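Alkaline serine protease (Pseudoalteromonas sp., PDB 1Y9Z) probably hydrolyses peptide bonds in proteins as a cold-adapted, subtilisin-like serine protease. Local coordinates at residues 174-179 against 194-199; 153-158 against 166-171; 272-277 against 302-307. One frame throughout, in Å; residues are numbered along the deposited sequence.

Contact 1. Residues 174-179 against 194-199; sequences VMSVAA and DQVEIS. With NA (sodium ion), chain F; NA (sodium ion), chain E.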
loop_
_atom_site.group_PDB
_atom_site.type_symbol
_atom_site.label_atom_id
_atom_site.label_comp_id
_atom_site.label_asym_id
_atom_site.label_seq_id
_atom_site.Cartn_x
_atom_site.Cartn_y
_atom_site.Cartn_z
ATOM N N VAL A 174 14.029 1.219 15.670
ATOM C CA VAL A 174 13.172 0.872 14.540
ATOM C C VAL A 174 12.883 2.060 13.631
ATOM O O VAL A 174 12.691 3.180 14.110
ATOM C CB VAL A 174 11.817 0.322 15.060
ATOM C CG1 VAL A 174 10.946 -0.138 13.904
ATOM C CG2 VAL A 174 12.060 -0.808 16.051
ATOM N N MET A 175 12.854 1.818 12.321
ATOM C CA MET A 175 12.539 2.881 11.372
ATOM C C MET A 175 11.023 3.041 11.316
ATOM O O MET A 175 10.308 2.093 10.982
ATOM C CB MET A 175 13.041 2.545 9.963
ATOM C CG MET A 175 14.543 2.452 9.808
ATOM S SD MET A 175 15.011 2.274 8.067
ATOM C CE MET A 175 15.011 3.987 7.541
ATOM N N SER A 176 10.531 4.230 11.655
ATOM C CA SER A 176 9.097 4.502 11.610
ATOM C C SER A 176 8.764 5.005 10.209
ATOM O O SER A 176 9.282 6.033 9.770
ATOM C CB SER A 176 8.723 5.559 12.648
ATOM O OG SER A 176 7.346 5.877 12.559
ATOM N N VAL A 177 7.887 4.284 9.519
ATOM C CA VAL A 177 7.517 4.613 8.147
ATOM C C VAL A 177 6.165 5.295 7.968
ATOM O O VAL A 177 5.145 4.813 8.464
ATOM C CB VAL A 177 7.525 3.335 7.278
ATOM C CG1 VAL A 177 7.165 3.675 5.837
ATOM C CG2 VAL A 177 8.888 2.672 7.348
ATOM N N ALA A 178 6.173 6.409 7.238
ATOM C CA ALA A 178 4.967 7.176 6.941
ATOM C C ALA A 178 4.479 6.855 5.529
ATOM O O ALA A 178 5.225 6.313 4.707
ATOM C CB ALA A 178 5.252 8.667 7.061
ATOM N N ALA A 179 3.228 7.206 5.253
ATOM C CA ALA A 179 2.622 6.953 3.950
ATOM C C ALA A 179 2.350 8.228 3.161
ATOM O O ALA A 179 1.920 9.236 3.722
ATOM C CB ALA A 179 1.313 6.186 4.132
ATOM N N ASP A 194 7.801 12.747 15.881
ATOM C CA ASP A 194 9.206 13.075 15.719
ATOM C C ASP A 194 10.040 11.813 15.515
ATOM O O ASP A 194 11.263 11.879 15.411
ATOM C CB ASP A 194 9.737 13.910 16.900
ATOM C CG ASP A 194 9.498 13.268 18.254
ATOM O OD1 ASP A 194 9.014 12.122 18.321
ATOM O OD2 ASP A 194 9.808 13.931 19.269
ATOM N N GLN A 195 9.365 10.667 15.458
ATOM C CA GLN A 195 10.028 9.388 15.207
ATOM C C GLN A 195 9.919 9.039 13.720
ATOM O O GLN A 195 10.766 8.320 13.199
ATOM C CB GLN A 195 9.396 8.262 16.030
ATOM C CG GLN A 195 9.895 8.140 17.466
ATOM C CD GLN A 195 11.291 7.542 17.566
ATOM O OE1 GLN A 195 11.638 6.607 16.837
ATOM N NE2 GLN A 195 12.092 8.064 18.489
ATOM N N VAL A 196 8.879 9.537 13.045
ATOM C CA VAL A 196 8.705 9.261 11.617
ATOM C C VAL A 196 10.041 9.561 10.955
ATOM O O VAL A 196 10.569 10.672 11.048
ATOM C CB VAL A 196 7.580 10.116 11.001
ATOM C CG1 VAL A 196 7.589 9.984 9.473
ATOM C CG2 VAL A 196 6.236 9.640 11.538
ATOM N N GLU A 197 10.571 8.554 10.273
ATOM C CA GLU A 197 11.897 8.628 9.676
ATOM C C GLU A 197 11.974 8.664 8.155
ATOM O O GLU A 197 12.843 9.327 7.585
ATOM C CB GLU A 197 12.684 7.428 10.201
ATOM C CG GLU A 197 14.186 7.533 10.172
ATOM C CD GLU A 197 14.821 6.413 10.971
ATOM O OE1 GLU A 197 14.323 6.129 12.082
ATOM O OE2 GLU A 197 15.810 5.819 10.503
ATOM N N ILE A 198 11.076 7.948 7.496
ATOM C CA ILE A 198 11.107 7.887 6.045
ATOM C C ILE A 198 9.708 7.575 5.532
ATOM O O ILE A 198 8.871 7.067 6.280
ATOM C CB ILE A 198 12.128 6.804 5.608
ATOM C CG1 ILE A 198 12.522 6.995 4.147
ATOM C CG2 ILE A 198 11.552 5.413 5.840
ATOM C CD1 ILE A 198 13.764 6.210 3.757
ATOM N N SER A 199 9.453 7.888 4.265
ATOM C CA SER A 199 8.147 7.660 3.665
ATOM C C SER A 199 8.160 6.638 2.542
ATOM O O SER A 199 9.190 6.388 1.910
ATOM C CB SER A 199 7.581 8.968 3.109
ATOM O OG SER A 199 7.415 9.936 4.129
HETATM NA NA NA F . 12.015 6.023 13.592
HETATM NA NA NA E . 11.685 4.639 15.491
#
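Val174, Gln195 and Glu197 meet at two modelled sodium sites beside a pair of neighbouring parallel strands in the central sheet of the subtilisin-like alpha/beta domain. The sodium of chain E and the sodium of chain F are modelled only 2.4 Å apart, so they are probably alternative or partly filled sites. Val174 O is a ligand of each. It lies 2.2 Å from the sodium of chain E, while its 3.0 Å contact with the sodium of chain F is long. Gln195 O is a further ligand of the chain F site. Gln195 OE1 binds the chain E ion at 2.4 Å, and Ala169 O and Tyr171 O complete that site. The Gln195 chain bends at its second torsion (chi2 -74°), which turns CD toward this ion. Its NE2 bonds to Asp172 OD1, so both ends of the amide are tied.

Glu197 OE1 is a ligand of the chain F site, and OE2 forms a salt bridge with Arg395 of helix 391-401. Met175 crosses Glu197 at about a right angle, with CG and CE both against OE2, CE at 3.6 Å. CE also touches Ile198 CG2, and Met175 packs on Arg395 and Leu398 of that helix. An alanine here would probably open a gap against helix 391-401 and leave Ile198 CG2 and the Glu197 carboxylate without that cover.

Farther along, Ser176 O accepts from Glu197 N at 2.9 Å and, weakly, from Ile198 N. Ala178 N then bonds to Ile198 O. Val177 and Ile198 lie side by side and point the same way, their CG2 atoms 4.1 Å apart. Both reach Val375 of helix 368-385. On the other face of the sheet Ala178 CB meets Val196 CG1 at 3.6 Å. It also touches Ser199 OG, which is hydrogen-bonded to Thr414 O.

Contact 2. Residues 153-158 against 166-171; sequences LIAAAG and SYPASY. With NA (sodium ion), chain E; PMS (phenylmethanesulfonic acid), chain H.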
loop_
_atom_site.group_PDB
_atom_site.type_symbol
_atom_site.label_atom_id
_atom_site.label_comp_id
_atom_site.label_asym_id
_atom_site.label_seq_id
_atom_site.Cartn_x
_atom_site.Cartn_y
_atom_site.Cartn_z
ATOM N N LEU A 153 15.394 -3.118 11.713
ATOM C CA LEU A 153 13.990 -3.168 12.105
ATOM C C LEU A 153 13.213 -2.017 11.473
ATOM O O LEU A 153 13.604 -0.852 11.587
ATOM C CB LEU A 153 13.881 -3.098 13.631
ATOM C CG LEU A 153 14.739 -4.108 14.401
ATOM C CD1 LEU A 153 14.637 -3.830 15.891
ATOM C CD2 LEU A 153 14.291 -5.531 14.080
ATOM N N ILE A 154 12.102 -2.350 10.822
ATOM C CA ILE A 154 11.274 -1.363 10.137
ATOM C C ILE A 154 9.801 -1.613 10.466
ATOM O O ILE A 154 9.347 -2.755 10.449
ATOM C CB ILE A 154 11.509 -1.460 8.609
ATOM C CG1 ILE A 154 12.995 -1.226 8.309
ATOM C CG2 ILE A 154 10.650 -0.450 7.866
ATOM C CD1 ILE A 154 13.406 -1.556 6.886
ATOM N N ALA A 155 9.060 -0.549 10.773
ATOM C CA ALA A 155 7.651 -0.692 11.130
ATOM C C ALA A 155 6.785 0.499 10.731
ATOM O O ALA A 155 7.285 1.600 10.488
ATOM C CB ALA A 155 7.526 -0.945 12.630
ATOM N N ALA A 156 5.477 0.266 10.698
ATOM C CA ALA A 156 4.493 1.276 10.310
ATOM C C ALA A 156 4.184 2.309 11.390
ATOM O O ALA A 156 3.988 1.967 12.554
ATOM C CB ALA A 156 3.203 0.587 9.878
ATOM N N ALA A 157 4.115 3.574 10.985
ATOM C CA ALA A 157 3.831 4.656 11.922
ATOM C C ALA A 157 2.398 4.639 12.453
ATOM O O ALA A 157 2.131 5.177 13.526
ATOM C CB ALA A 157 4.124 5.998 11.269
ATOM N N GLY A 158 1.478 4.029 11.713
ATOM C CA GLY A 158 0.091 3.976 12.153
ATOM C C GLY A 158 -0.830 4.859 11.329
ATOM O O GLY A 158 -0.388 5.854 10.749
ATOM N N SER A 166 3.153 4.969 17.694
ATOM C CA SER A 166 2.787 3.571 17.524
ATOM C C SER A 166 4.089 2.801 17.730
ATOM O O SER A 166 5.151 3.239 17.289
ATOM C CB SER A 166 2.252 3.316 16.115
ATOM O OG SER A 166 1.925 1.950 15.939
ATOM N N TYR A 167 4.012 1.669 18.417
ATOM C CA TYR A 167 5.190 0.852 18.675
ATOM C C TYR A 167 4.986 -0.489 17.979
ATOM O O TYR A 167 3.863 -0.981 17.899
ATOM C CB TYR A 167 5.370 0.696 20.188
ATOM C CG TYR A 167 5.633 2.026 20.870
ATOM C CD1 TYR A 167 6.933 2.513 21.020
ATOM C CD2 TYR A 167 4.576 2.831 21.304
ATOM C CE1 TYR A 167 7.174 3.771 21.585
ATOM C CE2 TYR A 167 4.809 4.088 21.868
ATOM C CZ TYR A 167 6.108 4.549 22.002
ATOM O OH TYR A 167 6.351 5.796 22.541
ATOM N N PRO A 168 6.076 -1.140 17.543
ATOM C CA PRO A 168 7.492 -0.771 17.642
ATOM C C PRO A 168 8.070 0.383 16.822
ATOM O O PRO A 168 9.212 0.776 17.059
ATOM C CB PRO A 168 8.195 -2.081 17.317
ATOM C CG PRO A 168 7.320 -2.633 16.236
ATOM C CD PRO A 168 5.924 -2.405 16.795
ATOM N N ALA A 169 7.319 0.926 15.870
ATOM C CA ALA A 169 7.846 2.009 15.042
ATOM C C ALA A 169 8.491 3.152 15.816
ATOM O O ALA A 169 9.522 3.682 15.401
ATOM C CB ALA A 169 6.747 2.563 14.152
ATOM N N SER A 170 7.897 3.523 16.944
ATOM C CA SER A 170 8.399 4.653 17.717
ATOM C C SER A 170 9.586 4.440 18.655
ATOM O O SER A 170 9.953 5.350 19.400
ATOM C CB SER A 170 7.227 5.302 18.450
ATOM O OG SER A 170 6.262 5.737 17.499
ATOM N N TYR A 171 10.185 3.252 18.627
ATOM C CA TYR A 171 11.382 2.982 19.429
ATOM C C TYR A 171 12.543 3.478 18.563
ATOM O O TYR A 171 12.452 3.455 17.335
ATOM C CB TYR A 171 11.559 1.480 19.679
ATOM C CG TYR A 171 10.599 0.880 20.680
ATOM C CD1 TYR A 171 9.850 -0.248 20.358
ATOM C CD2 TYR A 171 10.463 1.417 21.962
ATOM C CE1 TYR A 171 8.993 -0.832 21.279
ATOM C CE2 TYR A 171 9.606 0.839 22.896
ATOM C CZ TYR A 171 8.875 -0.285 22.546
ATOM O OH TYR A 171 8.031 -0.868 23.462
HETATM NA NA NA E . 11.685 4.639 15.491
HETATM C C PMS H . -2.144 -1.412 10.313
HETATM S S PMS H . -0.540 -0.767 9.778
HETATM C C1 PMS H . -2.046 -2.464 11.447
HETATM C C2 PMS H . -2.100 -2.000 12.811
HETATM C C3 PMS H . -2.014 -2.938 13.888
HETATM C C4 PMS H . -1.873 -4.340 13.552
HETATM C C5 PMS H . -1.819 -4.803 12.214
HETATM C C6 PMS H . -1.901 -3.903 11.106
HETATM O O2S PMS H . 0.312 -0.674 10.958
HETATM O O1S PMS H . -0.713 0.537 9.184
HETATM O O HOH W 1 4.579 0.342 14.802
HETATM O O HOH W 2 1.258 0.949 13.250
HETATM O O HOH W 3 3.453 6.590 15.280
#
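Ala155 and Ala169 bring their CA atoms within 4.8 Å where strand 152-156 passes a loop that holds a cis peptide before Pro168 and a type I turn from Pro168 to Tyr171. This helix-free loop links two neighbouring parallel strands of the subtilisin-like sheet, 152-156 and 174-180, beside the phenylmethanesulfonic acid pocket. Ala155 CB rests on the loop, touching Ala169 CB at 3.9 Å and Pro168 CG at 4.0 Å. Ala169 CB in turn lies 3.2 Å from Ala156 O, and Ser166 CB equally near Ala157 O.

Water carries the polar part of the contact. Ala156 O accepts from two waters. One of them accepts from Ala169 N at 3.0 Å and gives only a weak bond to Ser166 OG. The other accepts from Ser166 OG at 2.9 Å and donates to phenylmethanesulfonic acid O2S, so it ties the loop to the ligand. Ala156 CB faces O2S directly. Ser166 OG stands anti to the backbone N (chi1 179°), where it meets both waters. A third water joins Ala157 O to Ser166 N. Within the loop, Ser166 O accepts from Ser170 N and Ser170 OG, the hydroxyl 2.7 Å away and above the carbonyl plane.

Contact 3. Residues 272-277 against 302-307; sequences MANKIC and GAKGII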
loop_
_atom_site.group_PDB
_atom_site.type_symbol
_atom_site.label_atom_id
_atom_site.label_comp_id
_atom_site.label_asym_id
_atom_site.label_seq_id
_atom_site.Cartn_x
_atom_site.Cartn_y
_atom_site.Cartn_z
ATOM N N MET A 272 -27.371 12.292 -17.837
ATOM C CA MET A 272 -26.373 11.228 -17.897
ATOM C C MET A 272 -26.967 9.861 -18.211
ATOM O O MET A 272 -26.283 8.844 -18.102
ATOM C CB MET A 272 -25.604 11.152 -16.575
ATOM C CG MET A 272 -24.580 12.257 -16.375
ATOM S SD MET A 272 -23.250 12.197 -17.589
ATOM C CE MET A 272 -22.523 13.817 -17.369
ATOM N N ALA A 273 -28.237 9.833 -18.600
ATOM C CA ALA A 273 -28.891 8.573 -18.926
ATOM C C ALA A 273 -28.107 7.843 -20.013
ATOM O O ALA A 273 -27.701 8.447 -21.007
ATOM C CB ALA A 273 -30.321 8.830 -19.391
ATOM N N ASN A 274 -27.890 6.547 -19.813
ATOM C CA ASN A 274 -27.160 5.719 -20.770
ATOM C C ASN A 274 -25.741 6.212 -21.039
ATOM O O ASN A 274 -25.165 5.923 -22.087
ATOM C CB ASN A 274 -27.929 5.643 -22.092
ATOM C CG ASN A 274 -29.246 4.904 -21.958
ATOM O OD1 ASN A 274 -29.274 3.719 -21.624
ATOM N ND2 ASN A 274 -30.345 5.602 -22.216
ATOM N N LYS A 275 -25.175 6.944 -20.086
ATOM C CA LYS A 275 -23.826 7.476 -20.246
ATOM C C LYS A 275 -22.901 7.089 -19.097
ATOM O O LYS A 275 -23.355 6.746 -18.005
ATOM C CB LYS A 275 -23.877 9.005 -20.322
ATOM C CG LYS A 275 -24.685 9.580 -21.474
ATOM C CD LYS A 275 -23.897 9.575 -22.773
ATOM C CE LYS A 275 -24.629 10.360 -23.855
ATOM N NZ LYS A 275 -23.836 10.474 -25.110
ATOM N N ILE A 276 -21.599 7.129 -19.365
ATOM C CA ILE A 276 -20.595 6.865 -18.341
ATOM C C ILE A 276 -20.247 8.285 -17.921
ATOM O O ILE A 276 -19.798 9.093 -18.735
ATOM C CB ILE A 276 -19.345 6.160 -18.908
ATOM C CG1 ILE A 276 -19.707 4.744 -19.364
ATOM C CG2 ILE A 276 -18.248 6.115 -17.849
ATOM C CD1 ILE A 276 -20.305 3.872 -18.271
ATOM N N CYS A 277 -20.469 8.583 -16.649
ATOM C CA CYS A 277 -20.256 9.918 -16.118
ATOM C C CYS A 277 -18.893 10.172 -15.491
ATOM O O CYS A 277 -18.537 9.573 -14.476
ATOM C CB CYS A 277 -21.363 10.193 -15.109
ATOM S SG CYS A 277 -21.537 11.868 -14.425
ATOM N N GLY A 302 -28.584 10.226 -13.677
ATOM C CA GLY A 302 -28.951 9.011 -14.387
ATOM C C GLY A 302 -27.805 8.209 -14.983
ATOM O O GLY A 302 -28.027 7.348 -15.835
ATOM N N ALA A 303 -26.583 8.471 -14.533
ATOM C CA ALA A 303 -25.409 7.769 -15.044
ATOM C C ALA A 303 -25.469 6.254 -14.852
ATOM O O ALA A 303 -25.978 5.765 -13.843
ATOM C CB ALA A 303 -24.148 8.322 -14.381
ATOM N N LYS A 304 -24.942 5.521 -15.830
ATOM C CA LYS A 304 -24.907 4.060 -15.777
ATOM C C LYS A 304 -23.629 3.606 -15.081
ATOM O O LYS A 304 -23.602 2.569 -14.417
ATOM C CB LYS A 304 -24.945 3.466 -17.187
ATOM C CG LYS A 304 -26.271 3.630 -17.909
ATOM C CD LYS A 304 -26.213 3.026 -19.307
ATOM C CE LYS A 304 -25.928 1.535 -19.274
ATOM N NZ LYS A 304 -25.880 0.966 -20.651
ATOM N N GLY A 305 -22.573 4.394 -15.260
ATOM C CA GLY A 305 -21.285 4.104 -14.655
ATOM C C GLY A 305 -20.680 5.429 -14.239
ATOM O O GLY A 305 -21.006 6.460 -14.827
ATOM N N ILE A 306 -19.798 5.418 -13.245
ATOM C CA ILE A 306 -19.203 6.662 -12.771
ATOM C C ILE A 306 -17.690 6.600 -12.604
ATOM O O ILE A 306 -17.149 5.625 -12.085
ATOM C CB ILE A 306 -19.830 7.078 -11.422
ATOM C CG1 ILE A 306 -21.353 7.135 -11.554
ATOM C CG2 ILE A 306 -19.291 8.437 -10.991
ATOM C CD1 ILE A 306 -22.083 7.296 -10.236
ATOM N N ILE A 307 -17.018 7.659 -13.048
ATOM C CA ILE A 307 -15.569 7.766 -12.943
ATOM C C ILE A 307 -15.214 9.091 -12.282
ATOM O O ILE A 307 -15.401 10.154 -12.873
ATOM C CB ILE A 307 -14.886 7.734 -14.319
ATOM C CG1 ILE A 307 -15.227 6.432 -15.048
ATOM C CG2 ILE A 307 -13.378 7.862 -14.146
ATOM C CD1 ILE A 307 -14.738 6.397 -16.483
#
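Ile276 and Ile307 meet at a slant, with Ile276 CG2 3.8 Å from Ile307 CD1. In Ile276, chi1 (-67°) puts CG1 anti to the carbonyl carbon; the CG2 branch, anti to the backbone N, is the one that touches Ile307. The other branch of Ile276 ends in CD1, which lies against Gly305 CA and N. This leaves little room for a side chain at Gly305. Gly305 N is buried here and has no hydrogen-bonding partner in the model.

Cys277 turns its side chain to the opposite face. Its CB presses on Ala303 CB at 3.4 Å, closer than usual for two carbons. Ala303 CB also touches Met272 CB, while the rest of Met272 leads away. These strands belong to a beta-alpha-beta unit, strand 275-280, helix 291-300 and strand 305-309, in what is probably the inserted beta-barrel domain. The Cys277-Cys298 disulfide pins the first strand to that helix. Gly302, with positive phi, closes the helix in a Schellman motif. Backbone bonds join the parallel strands: Cys277 N to Gly305 O and Ile307 N to Cys277 O, both 2.8 Å. Before them, Lys304 N bonds to Lys275 O at 3.0 Å.

At the outer end Lys304 lays its aliphatic chain across Asn274, which sits in a type II turn from Met272 to Lys275. Lys304 NZ carries on to Thr254 O, while CD packs 3.2 Å from Asn274 CA.

In the fold
Contacts 1 and 2 are buried and adjoin in one sheet, their centres about 7 Å apart. They share strand pairing through Met175 N to Leu153 O and Val177 N to Ala155 O, and the chain E sodium site draws ligands from both. Contact 1 joins strands by direct backbone bonds. Contact 2 joins a strand to a loop through alanine packing and water, nearer the bound phenylmethanesulfonic acid. Contact 3 is partly buried in a different sheet, its centre about 42 and 44 Å from theirs, and its lysine end is partly exposed. A disulfide ties one of its parallel strands to the unit's helix, whereas contact 1 has a sodium site at the start of its strands.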